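Cell division control protein Cdc48 (Mycobacterium smegmatis, PDB 5E7P) probably binds and hydrolyses ATP as a Cdc48-type AAA ATPase with two nucleotide-binding modules. Local coordinates at residues I516-R520 and E618-V624; G521-P527 and L645-V651; L610-D615 and A638-R644. One frame throughout, in Å; residues are numbered along the deposited sequence.

How the contacts relate
All three contacts belong to the second AAA module and pack against one another. Contact 2 is the most buried: the strands 521-525 and 645-650 pair through backbone hydrogen bonds, with apolar side chains on both faces, the aromatic pair Tyr525 and Phe650 on one, and the ADP pocket at its C-terminal end. Contacts 1 and 3 are partly buried and mix apolar packing with charge. Contact 1 sets the loop leading into strand 521-525 against the loop leading into strand 623-629, which neighbours 521-525 in the sheet; contact 3 sets helix 602-617 against the loop leading into strand 645-650. Arginine salt bridges, Arg520 with Glu618 and Arg644 with Asp615, mark these two, whereas contact 2 has none.

Contact 1: I516-R520 and E618-V624; sequences IDPPR and EPLRDVV
Pro519 lays its ring over the loop before strand 623-629: CB is 3.5 Å from Val624 CG2, CD 3.6 Å from Leu620 O and CG 3.7 Å from Arg621 O. Residues 516-520 are extended (psi 126 to 150°) without being a strand; 618-622 form a loop, and the strand begins at Val623. The closest CA pair is Pro518-Arg621, at 4.9 Å. Pro518 CB sits 3.4 Å from both Glu618 O and Leu620 O. Arg621 (chi1 m, chi2 and chi3 t) reaches back so that NH2 and NH1 both donate to Ile516 O, at 2.8 and 3.0 Å, with Pro518 N over one guanidinium face. Arg520 NH2 lies 3.4 Å from Glu618 OE2, a salt bridge of charges alone because the oxygen is well out of the guanidinium plane; Asp517 OD2 adds a long salt bridge to Arg520 NE (4.0 Å). Water 1 lies between Pro519 O (2.9 Å) and Val623 O (2.8 Å). The two loops enter neighbouring parallel strands, 521-525 and 623-629, of the AAA P-loop sheet.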
# COMPACT_ATOMS: atom_id res chain seq x y z
N ILE A 516 29.52 -14.77 -10.82
CA ILE A 516 28.23 -14.75 -11.49
C ILE A 516 28.00 -13.37 -12.08
O ILE A 516 28.32 -12.36 -11.46
CB ILE A 516 27.08 -15.07 -10.52
CG1 ILE A 516 27.38 -16.36 -9.74
CG2 ILE A 516 25.76 -15.19 -11.27
CD1 ILE A 516 27.46 -17.59 -10.61
N ASP A 517 27.47 -13.33 -13.30
CA ASP A 517 27.14 -12.07 -13.95
C ASP A 517 26.14 -11.27 -13.11
O ASP A 517 25.32 -11.86 -12.41
CB ASP A 517 26.56 -12.31 -15.34
CG ASP A 517 27.63 -12.41 -16.41
OD1 ASP A 517 28.80 -12.68 -16.06
OD2 ASP A 517 27.30 -12.21 -17.60
N PRO A 518 26.22 -9.94 -13.19
CA PRO A 518 25.19 -9.08 -12.59
C PRO A 518 23.82 -9.47 -13.14
O PRO A 518 23.75 -9.95 -14.27
CB PRO A 518 25.58 -7.68 -13.08
CG PRO A 518 27.06 -7.76 -13.27
CD PRO A 518 27.32 -9.16 -13.77
N PRO A 519 22.76 -9.28 -12.35
CA PRO A 519 21.40 -9.67 -12.74
C PRO A 519 21.02 -9.19 -14.13
O PRO A 519 21.15 -8.01 -14.44
CB PRO A 519 20.53 -8.98 -11.69
CG PRO A 519 21.40 -8.90 -10.49
CD PRO A 519 22.78 -8.65 -11.01
N ARG A 520 20.60 -10.12 -14.98
CA ARG A 520 20.22 -9.79 -16.34
C ARG A 520 18.79 -9.25 -16.39
O ARG A 520 17.95 -9.61 -15.56
CB ARG A 520 20.36 -11.02 -17.24
CG ARG A 520 21.79 -11.49 -17.41
CD ARG A 520 22.58 -10.54 -18.30
NE ARG A 520 23.88 -10.17 -17.75
CZ ARG A 520 24.13 -9.01 -17.15
NH1 ARG A 520 23.17 -8.11 -17.02
NH2 ARG A 520 25.34 -8.76 -16.67
N GLU A 618 22.76 -2.44 -16.34
CA GLU A 618 23.43 -3.69 -16.69
C GLU A 618 24.58 -4.12 -15.76
O GLU A 618 24.61 -5.26 -15.33
CB GLU A 618 23.90 -3.67 -18.16
CG GLU A 618 24.54 -4.96 -18.65
CD GLU A 618 26.04 -4.99 -18.43
OE1 GLU A 618 26.66 -3.91 -18.32
OE2 GLU A 618 26.61 -6.11 -18.37
N PRO A 619 25.52 -3.21 -15.44
CA PRO A 619 26.63 -3.68 -14.60
C PRO A 619 26.31 -3.74 -13.10
O PRO A 619 27.06 -4.36 -12.35
CB PRO A 619 27.72 -2.64 -14.86
CG PRO A 619 26.96 -1.39 -15.14
CD PRO A 619 25.73 -1.82 -15.89
N LEU A 620 25.21 -3.11 -12.68
CA LEU A 620 24.87 -3.06 -11.26
C LEU A 620 24.41 -4.42 -10.74
O LEU A 620 23.82 -5.21 -11.48
CB LEU A 620 23.78 -2.01 -11.00
CG LEU A 620 24.05 -0.59 -11.50
CD1 LEU A 620 22.93 0.34 -11.07
CD2 LEU A 620 25.40 -0.10 -10.98
N ARG A 621 24.69 -4.68 -9.47
CA ARG A 621 24.34 -5.96 -8.85
C ARG A 621 23.12 -5.87 -7.94
O ARG A 621 22.48 -6.87 -7.65
CB ARG A 621 25.53 -6.52 -8.07
CG ARG A 621 26.71 -6.88 -8.95
CD ARG A 621 27.68 -7.81 -8.25
NE ARG A 621 28.65 -8.36 -9.19
CZ ARG A 621 28.50 -9.53 -9.81
NH1 ARG A 621 27.42 -10.27 -9.57
NH2 ARG A 621 29.43 -9.95 -10.65
N ASP A 622 22.82 -4.66 -7.48
CA ASP A 622 21.71 -4.45 -6.55
C ASP A 622 20.48 -3.85 -7.22
O ASP A 622 19.57 -3.37 -6.55
CB ASP A 622 22.16 -3.59 -5.37
CG ASP A 622 23.11 -2.47 -5.78
OD1 ASP A 622 23.23 -2.20 -6.99
OD2 ASP A 622 23.73 -1.86 -4.89
N VAL A 623 20.46 -3.86 -8.55
CA VAL A 623 19.30 -3.38 -9.29
C VAL A 623 18.91 -4.36 -10.39
O VAL A 623 19.72 -4.69 -11.25
CB VAL A 623 19.54 -1.99 -9.91
CG1 VAL A 623 18.32 -1.54 -10.70
CG2 VAL A 623 19.88 -0.96 -8.84
N VAL A 624 17.66 -4.81 -10.37
CA VAL A 624 17.13 -5.67 -11.42
C VAL A 624 16.00 -4.96 -12.15
O VAL A 624 15.16 -4.32 -11.53
CB VAL A 624 16.61 -7.01 -10.86
CG1 VAL A 624 16.17 -7.92 -11.99
CG2 VAL A 624 17.67 -7.69 -10.03
O HOH W 1 21.51 -5.39 -13.35

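Contact 2: G521-P527 and L645-V651; sequences GVLLYGP and LERLVFV
Backbone hydrogen bonds define a parallel pair, strands 521-525 and 645-650, whose short axes approach to 4.5 Å and cross at -46°. Val522 is level with Arg647, Leu523 with Leu648, Leu524 with Val649 and Tyr525 with Phe650, at CA-CA distances of 4.7 to 5.2 Å. The ladder runs Arg647 N to Gly521 O (3.0 Å), Leu523 N to Arg647 O (3.0 Å), Val649 N to Leu523 O (3.0 Å), Tyr525 N to Val649 O (3.1 Å) and Val651 N to Tyr525 O (2.9 Å); Glu646 N adds a weak bond to Gly521 O (3.1 Å).

Apolar contacts on one face include Leu524 CD1 to Val649 CG1 (3.6 Å) and Val522 CG1 to Val649 CG2 (4.0 Å). On the other, Leu523 CB meets Leu648 CD1 at 4.3 Å.

Among the aromatics, Tyr525 (chi1 p) folds over the neighbouring strand, placing Phe650 CA 4.1 Å from its ring centroid in a CH-pi contact; the Tyr525 and Phe650 rings barely overlap, with centroids 5.7 Å apart.

Strand 521-525 runs into the P-loop (Walker A) starting at Gly526; its second residue, Pro527, touches ADP. Strand 645-650 is one of the sheet's two outermost strands within this chain, while 521-525 also bonds to strand 623-629; helix 491-506 packs against Leu524, Arg647 and Val651, and helix 732-739 against Phe650 and Pro527.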
# COMPACT_ATOMS: atom_id res chain seq x y z
N GLY A 521 18.53 -8.37 -17.35
CA GLY A 521 17.20 -7.84 -17.56
C GLY A 521 16.24 -8.94 -17.95
O GLY A 521 16.58 -9.84 -18.72
N VAL A 522 15.02 -8.88 -17.41
CA VAL A 522 14.03 -9.92 -17.64
C VAL A 522 12.83 -9.41 -18.43
O VAL A 522 12.24 -8.39 -18.08
CB VAL A 522 13.55 -10.51 -16.30
CG1 VAL A 522 12.45 -11.54 -16.54
CG2 VAL A 522 14.71 -11.11 -15.53
N LEU A 523 12.48 -10.13 -19.49
CA LEU A 523 11.22 -9.88 -20.18
C LEU A 523 10.22 -10.99 -19.89
O LEU A 523 10.40 -12.13 -20.31
CB LEU A 523 11.42 -9.76 -21.69
CG LEU A 523 10.09 -9.55 -22.44
CD1 LEU A 523 9.49 -8.20 -22.10
CD2 LEU A 523 10.26 -9.71 -23.94
N LEU A 524 9.18 -10.65 -19.14
CA LEU A 524 8.15 -11.60 -18.76
C LEU A 524 6.96 -11.43 -19.70
O LEU A 524 6.40 -10.35 -19.81
CB LEU A 524 7.73 -11.34 -17.32
CG LEU A 524 7.02 -12.46 -16.56
CD1 LEU A 524 7.89 -13.69 -16.48
CD2 LEU A 524 6.69 -11.97 -15.17
N TYR A 525 6.57 -12.50 -20.39
CA TYR A 525 5.49 -12.41 -21.36
C TYR A 525 4.61 -13.66 -21.41
O TYR A 525 5.11 -14.78 -21.32
CB TYR A 525 6.04 -12.10 -22.76
CG TYR A 525 6.99 -13.14 -23.28
CD1 TYR A 525 8.35 -13.07 -23.01
CD2 TYR A 525 6.53 -14.21 -24.05
CE1 TYR A 525 9.23 -14.02 -23.49
CE2 TYR A 525 7.40 -15.16 -24.53
CZ TYR A 525 8.75 -15.07 -24.25
OH TYR A 525 9.62 -16.02 -24.72
N GLY A 526 3.31 -13.44 -21.56
CA GLY A 526 2.37 -14.54 -21.69
C GLY A 526 1.00 -14.03 -22.07
O GLY A 526 0.77 -12.82 -22.10
N PRO A 527 0.07 -14.95 -22.37
CA PRO A 527 -1.31 -14.58 -22.69
C PRO A 527 -2.00 -13.95 -21.48
O PRO A 527 -1.60 -14.24 -20.35
CB PRO A 527 -1.96 -15.92 -23.05
CG PRO A 527 -1.13 -16.94 -22.36
CD PRO A 527 0.27 -16.40 -22.38
N LEU A 645 17.12 -6.35 -21.77
CA LEU A 645 16.11 -7.35 -21.43
C LEU A 645 16.35 -8.63 -22.22
O LEU A 645 15.69 -8.87 -23.23
CB LEU A 645 14.71 -6.81 -21.71
CG LEU A 645 13.96 -6.09 -20.58
CD1 LEU A 645 14.85 -5.10 -19.84
CD2 LEU A 645 12.72 -5.40 -21.13
N GLU A 646 17.28 -9.46 -21.75
CA GLU A 646 17.73 -10.61 -22.53
C GLU A 646 17.26 -11.97 -21.99
O GLU A 646 17.29 -12.97 -22.70
CB GLU A 646 19.26 -10.61 -22.66
CG GLU A 646 20.00 -10.72 -21.35
CD GLU A 646 21.50 -10.89 -21.54
OE1 GLU A 646 22.23 -9.89 -21.44
OE2 GLU A 646 21.93 -12.04 -21.79
N ARG A 647 16.84 -12.00 -20.73
CA ARG A 647 16.30 -13.22 -20.16
C ARG A 647 14.80 -13.32 -20.42
O ARG A 647 14.00 -12.72 -19.71
CB ARG A 647 16.60 -13.30 -18.66
CG ARG A 647 16.06 -14.54 -17.98
CD ARG A 647 16.83 -14.85 -16.71
NE ARG A 647 18.20 -15.25 -17.01
CZ ARG A 647 19.15 -15.41 -16.10
NH1 ARG A 647 18.88 -15.21 -14.81
NH2 ARG A 647 20.37 -15.77 -16.47
N LEU A 648 14.44 -14.08 -21.45
CA LEU A 648 13.05 -14.23 -21.86
C LEU A 648 12.34 -15.32 -21.08
O LEU A 648 12.61 -16.50 -21.26
CB LEU A 648 12.97 -14.53 -23.36
CG LEU A 648 12.83 -13.35 -24.32
CD1 LEU A 648 13.92 -12.31 -24.12
CD2 LEU A 648 12.82 -13.85 -25.76
N VAL A 649 11.42 -14.92 -20.20
CA VAL A 649 10.63 -15.87 -19.45
C VAL A 649 9.20 -15.91 -19.99
O VAL A 649 8.46 -14.93 -19.89
CB VAL A 649 10.59 -15.54 -17.95
CG1 VAL A 649 9.81 -16.61 -17.19
CG2 VAL A 649 12.00 -15.41 -17.39
N PHE A 650 8.82 -17.05 -20.57
CA PHE A 650 7.48 -17.23 -21.09
C PHE A 650 6.56 -17.85 -20.04
O PHE A 650 6.84 -18.93 -19.52
CB PHE A 650 7.50 -18.09 -22.36
CG PHE A 650 6.14 -18.50 -22.84
CD1 PHE A 650 5.13 -17.56 -23.01
CD2 PHE A 650 5.87 -19.82 -23.15
CE1 PHE A 650 3.88 -17.94 -23.46
CE2 PHE A 650 4.62 -20.20 -23.60
CZ PHE A 650 3.62 -19.26 -23.75
N VAL A 651 5.47 -17.16 -19.73
CA VAL A 651 4.47 -17.67 -18.81
C VAL A 651 3.41 -18.44 -19.58
O VAL A 651 2.55 -17.85 -20.24
CB VAL A 651 3.81 -16.54 -18.00
CG1 VAL A 651 2.72 -17.09 -17.09
CG2 VAL A 651 4.85 -15.77 -17.21

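Contact 3: L610-D615 and A638-R644; sequences LLTELD and ALLRPGR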
# COMPACT_ATOMS: atom_id res chain seq x y z
N LEU A 610 15.33 5.21 -22.48
CA LEU A 610 15.12 3.91 -21.84
C LEU A 610 16.32 2.99 -22.08
O LEU A 610 16.84 2.38 -21.14
CB LEU A 610 13.84 3.26 -22.37
CG LEU A 610 13.41 1.98 -21.67
CD1 LEU A 610 13.34 2.19 -20.17
CD2 LEU A 610 12.06 1.51 -22.21
N LEU A 611 16.76 2.91 -23.33
CA LEU A 611 17.94 2.12 -23.69
C LEU A 611 19.16 2.58 -22.91
O LEU A 611 19.95 1.77 -22.43
CB LEU A 611 18.21 2.22 -25.19
CG LEU A 611 17.14 1.64 -26.12
CD1 LEU A 611 17.46 1.93 -27.57
CD2 LEU A 611 16.99 0.15 -25.88
N THR A 612 19.30 3.90 -22.78
CA THR A 612 20.39 4.49 -22.03
C THR A 612 20.35 4.07 -20.56
O THR A 612 21.38 3.70 -19.99
CB THR A 612 20.36 6.04 -22.10
OG1 THR A 612 20.42 6.45 -23.47
CG2 THR A 612 21.53 6.64 -21.34
N GLU A 613 19.17 4.12 -19.97
CA GLU A 613 19.00 3.74 -18.57
C GLU A 613 19.22 2.24 -18.36
O GLU A 613 19.83 1.83 -17.37
CB GLU A 613 17.62 4.15 -18.06
CG GLU A 613 17.38 5.65 -18.04
CD GLU A 613 18.43 6.39 -17.23
OE1 GLU A 613 19.24 7.13 -17.82
OE2 GLU A 613 18.44 6.24 -15.99
N LEU A 614 18.74 1.43 -19.30
CA LEU A 614 18.93 -0.01 -19.22
C LEU A 614 20.40 -0.38 -19.27
O LEU A 614 20.84 -1.34 -18.62
CB LEU A 614 18.18 -0.72 -20.35
CG LEU A 614 16.65 -0.74 -20.25
CD1 LEU A 614 16.05 -1.40 -21.47
CD2 LEU A 614 16.19 -1.45 -18.99
N ASP A 615 21.18 0.39 -20.03
CA ASP A 615 22.60 0.13 -20.16
C ASP A 615 23.38 0.56 -18.92
O ASP A 615 24.47 0.05 -18.66
CB ASP A 615 23.17 0.81 -21.42
CG ASP A 615 22.64 0.18 -22.70
OD1 ASP A 615 22.02 -0.91 -22.63
OD2 ASP A 615 22.86 0.77 -23.79
N ALA A 638 15.51 -3.52 -30.00
CA ALA A 638 16.69 -3.01 -29.32
C ALA A 638 16.60 -3.21 -27.80
O ALA A 638 17.61 -3.20 -27.11
CB ALA A 638 16.90 -1.54 -29.65
N LEU A 639 15.38 -3.38 -27.30
CA LEU A 639 15.13 -3.64 -25.89
C LEU A 639 15.58 -5.05 -25.50
O LEU A 639 15.85 -5.32 -24.33
CB LEU A 639 13.64 -3.49 -25.57
CG LEU A 639 13.04 -2.15 -25.15
CD1 LEU A 639 13.30 -1.88 -23.69
CD2 LEU A 639 13.56 -1.00 -26.01
N LEU A 640 15.66 -5.94 -26.48
CA LEU A 640 15.85 -7.36 -26.21
C LEU A 640 17.29 -7.83 -26.45
O LEU A 640 17.58 -9.02 -26.38
CB LEU A 640 14.88 -8.20 -27.04
CG LEU A 640 13.41 -7.78 -26.98
CD1 LEU A 640 12.53 -8.77 -27.72
CD2 LEU A 640 12.95 -7.61 -25.54
N ARG A 641 18.18 -6.89 -26.73
CA ARG A 641 19.58 -7.21 -26.98
C ARG A 641 20.31 -7.49 -25.67
O ARG A 641 19.89 -7.03 -24.61
CB ARG A 641 20.25 -6.07 -27.76
CG ARG A 641 19.66 -5.88 -29.15
CD ARG A 641 20.24 -4.66 -29.84
NE ARG A 641 19.58 -4.41 -31.12
CZ ARG A 641 19.77 -3.33 -31.87
NH1 ARG A 641 20.60 -2.38 -31.47
NH2 ARG A 641 19.12 -3.20 -33.02
N PRO A 642 21.41 -8.27 -25.74
CA PRO A 642 22.23 -8.57 -24.56
C PRO A 642 22.64 -7.31 -23.80
O PRO A 642 22.87 -6.27 -24.40
CB PRO A 642 23.46 -9.25 -25.17
CG PRO A 642 22.94 -9.91 -26.39
CD PRO A 642 21.87 -9.00 -26.93
N GLY A 643 22.71 -7.43 -22.47
CA GLY A 643 22.97 -6.28 -21.62
C GLY A 643 21.68 -5.61 -21.20
O GLY A 643 21.64 -4.86 -20.22
N ARG A 644 20.62 -5.87 -21.95
CA ARG A 644 19.31 -5.28 -21.66
C ARG A 644 18.33 -6.36 -21.22
O ARG A 644 18.67 -7.20 -20.38
CB ARG A 644 18.79 -4.52 -22.88
CG ARG A 644 19.82 -3.56 -23.46
CD ARG A 644 19.19 -2.56 -24.42
NE ARG A 644 20.13 -1.52 -24.82
CZ ARG A 644 20.62 -1.38 -26.05
NH1 ARG A 644 20.25 -2.22 -27.01
NH2 ARG A 644 21.47 -0.41 -26.32
O HOH W 2 20.03 -3.96 -18.34
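Residues 610-615 are a regular piece of helix 602-617, with Leu614 N bonded to Leu610 O (2.8 Å) and Asp615 N to Leu611 O (3.0 Å). Facing them, 638-644 begins in a 3-10 segment (Ala638 and Leu639) and closes with a type II beta turn from Arg641 to Arg644, whose Arg644 N bonds to Arg641 O at 3.0 Å. Gly643 has phi 90° and psi -19°, where a CB would jam against the preceding carbonyl. The nearest CA pairs are Leu614-Arg644 at 5.8 Å and Leu611-Leu639 at 6.8 Å.

Leu639 is the apolar hub: its CD1 lies 3.6 Å from Leu614 CD1 and 3.9 Å from Leu610 CD2, and its CD2 lies 3.6 Å from Leu611 CD2. The extended Arg644 side chain crosses the helix face to make a two-pronged salt bridge with Asp615, NE donating to OD1 at 3.0 Å and NH2 to OD2 at 3.1 Å. Its NH1 turns back to Ala638 O at 2.8 Å, while Leu611 CD2 lies over one of its faces, 3.7 Å from Arg644 NE. Water 2 bridges the backbones, donating to Leu614 O (2.8 Å) and Gly643 O (2.6 Å).

The RPGR sequence of 641-644 is consistent with the second region of homology of AAA ATPases, whose arginines act in relatives as fingers on a neighbouring subunit. Within the AAA module this joins the helix preceding strand 623-629 to the loop between that strand and 645-650. Leu610 also packs on Phe571 of helix 563-576, and a backbone hydrogen bond between Leu645 N and Leu639 O connects the loop to strand 645-650.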